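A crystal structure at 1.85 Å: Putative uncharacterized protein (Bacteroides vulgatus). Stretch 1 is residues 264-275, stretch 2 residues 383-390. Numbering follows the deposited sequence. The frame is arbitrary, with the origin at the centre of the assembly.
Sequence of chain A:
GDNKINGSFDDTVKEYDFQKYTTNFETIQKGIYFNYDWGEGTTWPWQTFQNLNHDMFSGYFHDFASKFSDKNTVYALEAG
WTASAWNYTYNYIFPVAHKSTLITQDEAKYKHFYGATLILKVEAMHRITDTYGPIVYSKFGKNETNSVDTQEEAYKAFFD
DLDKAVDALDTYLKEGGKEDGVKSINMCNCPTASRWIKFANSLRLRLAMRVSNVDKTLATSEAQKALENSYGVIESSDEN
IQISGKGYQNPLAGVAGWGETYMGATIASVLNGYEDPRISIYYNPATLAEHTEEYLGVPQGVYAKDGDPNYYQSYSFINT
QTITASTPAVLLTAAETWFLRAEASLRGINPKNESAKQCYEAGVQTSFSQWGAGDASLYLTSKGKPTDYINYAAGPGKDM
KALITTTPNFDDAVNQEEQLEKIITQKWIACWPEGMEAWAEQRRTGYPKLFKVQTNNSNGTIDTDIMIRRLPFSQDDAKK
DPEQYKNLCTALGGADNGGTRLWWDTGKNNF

Stretch 1 (264-275) GATIASVLNGYE
Stretch 2 383-390: KGKPTDYI

Two glycines let the backbones of a helix and an extended segment touch directly: Gly 273 CA lies 3.8 Å from Pro 386 CA and 3.1 Å from Lys 385 O, a CA-H...O contact. A CB on Gly 273 would point toward the other stretch and clash with Lys 385 O, Pro 386 CA and Thr 387 N; one on Gly 384 would clash with Gly 273 O, which instead receives a CA-H...O contact from Gly 384 CA at 3.4 Å.

Stretch 1 is helical from Ala 265 to Gly 273, with Gly 264 (phi/psi -86/152) at the N-cap. Its i to i-4 bonds run from Ala 268 N to Gly 264 O (3.1 Å) through Tyr 274 N to Val 270 O (3.0 Å). Glu 275 ends it in a Schellman motif at 49/49, its N bonding Asn 272 O at 3.1 Å. Stretch 2 has no regular secondary structure; from Gly 384 to Ile 390, phi stays between -52 and -121° and psi between 127 and 159°. The chains run in opposite senses: Ala 265 pairs with Tyr 389 (CA to CA 6.6 Å), Ser 269 with Thr 387 (4.6 Å), Gly 273 with Pro 386 and Tyr 274 with Gly 384 (4.6 Å).

Ser 269 and Thr 387 form the polar clasp. Thr 387 N donates to Ser 269 O (3.0 Å, 159°), a carbonyl that also accepts the helical bond from Gly 273 N (3.1 Å). In return, Ser 269 OG (chi1 t, 171°) donates to Thr 387 O across a short 2.5 Å. Pro 386 CA adds a CA-H...O contact to Ser 269 O at 3.2 Å. Thr 387 adopts chi1 p (52°), placing CG2 3.8 Å from Gly 273 CA and OG1 3.6 Å from Asn 272 CB.

Pro 386, its ring C-gamma exo, is the apolar centre. Its CG lies 4.3 Å from Val 270 CG2 (chi1 t, 170°), and its CB 4.0 Å from Val 270 CA. Tyr 274 (chi1 m, -72°; chi2 -11°) starts sideways, but its ring end comes nearer, bringing CE1 to 3.6 Å from Pro 386 CD. The ring edge meets Gly 384 O, 3.5 Å from Tyr 274 CD1; this buried carbonyl has no hydrogen-bonding partner. At the other end, Ala 265 points toward stretch 2, its CB 3.9 Å from CD1 of Tyr 389 (chi1 t, 173°; chi2 74°). The contact buries 436 Å² in total.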

# COMPACT_ATOMS: atom_id res chain seq x y z
N GLY A 264 -0.76 10.94 -11.88
CA GLY A 264 0.30 10.30 -12.66
C GLY A 264 -0.17 9.90 -14.05
O GLY A 264 -1.37 9.66 -14.28
N ALA A 265 0.75 9.86 -15.01
CA ALA A 265 0.42 9.48 -16.40
C ALA A 265 -0.28 8.12 -16.56
O ALA A 265 -1.18 7.98 -17.40
CB ALA A 265 1.69 9.52 -17.30
N THR A 266 0.09 7.11 -15.78
CA THR A 266 -0.51 5.79 -15.95
C THR A 266 -1.95 5.78 -15.50
O THR A 266 -2.77 5.24 -16.19
CB THR A 266 0.26 4.63 -15.24
OG1 THR A 266 1.65 4.64 -15.63
CG2 THR A 266 -0.33 3.29 -15.64
N ILE A 267 -2.26 6.41 -14.37
CA ILE A 267 -3.64 6.45 -13.89
C ILE A 267 -4.50 7.34 -14.81
O ILE A 267 -5.66 7.01 -15.05
CB ILE A 267 -3.73 6.78 -12.37
CG1 ILE A 267 -5.12 6.39 -11.83
CG2 ILE A 267 -3.40 8.26 -12.06
CD1 ILE A 267 -5.18 6.27 -10.28
N ALA A 268 -3.92 8.37 -15.44
CA ALA A 268 -4.66 9.14 -16.47
C ALA A 268 -4.96 8.26 -17.70
O ALA A 268 -6.07 8.26 -18.20
CB ALA A 268 -3.91 10.38 -16.89
N SER A 269 -3.98 7.49 -18.14
CA SER A 269 -4.18 6.55 -19.25
C SER A 269 -5.32 5.56 -18.99
O SER A 269 -6.20 5.39 -19.84
CB SER A 269 -2.89 5.78 -19.55
OG SER A 269 -3.15 4.75 -20.48
N VAL A 270 -5.28 4.94 -17.81
CA VAL A 270 -6.26 3.94 -17.44
C VAL A 270 -7.66 4.55 -17.24
O VAL A 270 -8.62 4.08 -17.82
CB VAL A 270 -5.79 3.15 -16.17
CG1 VAL A 270 -6.90 2.29 -15.63
CG2 VAL A 270 -4.54 2.32 -16.50
N LEU A 271 -7.77 5.57 -16.42
CA LEU A 271 -9.07 6.08 -16.09
C LEU A 271 -9.74 6.79 -17.28
O LEU A 271 -10.95 6.67 -17.47
CB LEU A 271 -8.98 6.97 -14.85
CG LEU A 271 -8.58 6.31 -13.52
CD1 LEU A 271 -8.54 7.37 -12.37
CD2 LEU A 271 -9.48 5.17 -13.14
N ASN A 272 -8.95 7.48 -18.11
CA ASN A 272 -9.51 8.08 -19.33
C ASN A 272 -9.97 7.00 -20.31
O ASN A 272 -11.08 7.07 -20.84
CB ASN A 272 -8.51 8.98 -20.06
CG ASN A 272 -8.38 10.36 -19.43
OD1 ASN A 272 -9.38 11.01 -19.17
ND2 ASN A 272 -7.13 10.83 -19.25
N GLY A 273 -9.12 6.03 -20.58
CA GLY A 273 -9.47 5.01 -21.58
C GLY A 273 -10.65 4.13 -21.18
O GLY A 273 -11.46 3.74 -22.01
N TYR A 274 -10.74 3.83 -19.89
CA TYR A 274 -11.87 3.06 -19.36
C TYR A 274 -13.14 3.89 -19.16
O TYR A 274 -14.18 3.37 -18.76
CB TYR A 274 -11.47 2.42 -18.03
CG TYR A 274 -10.50 1.26 -18.07
CD1 TYR A 274 -10.15 0.63 -19.26
CD2 TYR A 274 -9.95 0.76 -16.90
CE1 TYR A 274 -9.27 -0.44 -19.28
CE2 TYR A 274 -9.07 -0.30 -16.89
CZ TYR A 274 -8.75 -0.92 -18.10
OH TYR A 274 -7.92 -2.00 -18.12
N GLU A 275 -13.06 5.21 -19.41
CA GLU A 275 -14.16 6.15 -19.17
C GLU A 275 -14.69 5.92 -17.77
O GLU A 275 -15.88 5.77 -17.55
CB GLU A 275 -15.25 6.02 -20.25
CG GLU A 275 -14.70 6.37 -21.64
CD GLU A 275 -15.77 6.52 -22.72
OE1 GLU A 275 -16.65 5.65 -22.84
OE2 GLU A 275 -15.72 7.51 -23.47
N LYS A 383 -15.59 -2.02 -23.37
CA LYS A 383 -14.46 -2.41 -24.21
C LYS A 383 -13.42 -1.28 -24.29
O LYS A 383 -12.57 -1.27 -25.18
CB LYS A 383 -14.97 -2.77 -25.61
N GLY A 384 -13.46 -0.34 -23.35
CA GLY A 384 -12.49 0.76 -23.33
C GLY A 384 -11.06 0.28 -23.13
O GLY A 384 -10.82 -0.70 -22.43
N LYS A 385 -10.12 0.95 -23.79
CA LYS A 385 -8.71 0.68 -23.68
C LYS A 385 -7.98 1.92 -23.19
O LYS A 385 -8.26 3.04 -23.64
CB LYS A 385 -8.14 0.23 -25.03
CG LYS A 385 -8.66 -1.16 -25.49
CD LYS A 385 -7.95 -1.63 -26.74
CE LYS A 385 -8.38 -3.03 -27.16
NZ LYS A 385 -7.74 -4.08 -26.32
N PRO A 386 -7.03 1.73 -22.28
CA PRO A 386 -6.27 2.90 -21.80
C PRO A 386 -5.66 3.74 -22.94
O PRO A 386 -5.26 3.20 -23.97
CB PRO A 386 -5.20 2.27 -20.94
CG PRO A 386 -5.88 1.03 -20.41
CD PRO A 386 -6.64 0.51 -21.56
N THR A 387 -5.60 5.04 -22.73
CA THR A 387 -5.18 5.99 -23.73
C THR A 387 -3.69 6.28 -23.66
O THR A 387 -3.03 6.07 -22.64
CB THR A 387 -6.01 7.29 -23.61
OG1 THR A 387 -5.97 7.76 -22.26
CG2 THR A 387 -7.48 7.05 -24.02
N ASP A 388 -3.16 6.77 -24.77
CA ASP A 388 -1.76 7.11 -24.90
C ASP A 388 -1.45 8.36 -24.09
O ASP A 388 -2.34 9.19 -23.80
CB ASP A 388 -1.43 7.38 -26.37
CG ASP A 388 -1.60 6.16 -27.24
OD1 ASP A 388 -1.49 5.00 -26.74
OD2 ASP A 388 -1.82 6.35 -28.44
N TYR A 389 -0.20 8.47 -23.68
CA TYR A 389 0.29 9.69 -23.04
C TYR A 389 0.83 10.61 -24.13
O TYR A 389 1.65 10.19 -24.96
CB TYR A 389 1.37 9.42 -21.99
CG TYR A 389 1.91 10.72 -21.50
CD1 TYR A 389 1.16 11.53 -20.65
CD2 TYR A 389 3.10 11.22 -22.00
CE1 TYR A 389 1.61 12.76 -20.27
CE2 TYR A 389 3.57 12.47 -21.63
CZ TYR A 389 2.82 13.23 -20.75
OH TYR A 389 3.26 14.47 -20.38
N ILE A 390 0.34 11.86 -24.14
CA ILE A 390 0.80 12.89 -25.06
C ILE A 390 1.38 14.02 -24.21
O ILE A 390 0.72 14.51 -23.28
CB ILE A 390 -0.34 13.46 -25.90
CG1 ILE A 390 -1.11 12.35 -26.63
CG2 ILE A 390 0.23 14.52 -26.91
CD1 ILE A 390 -0.26 11.57 -27.59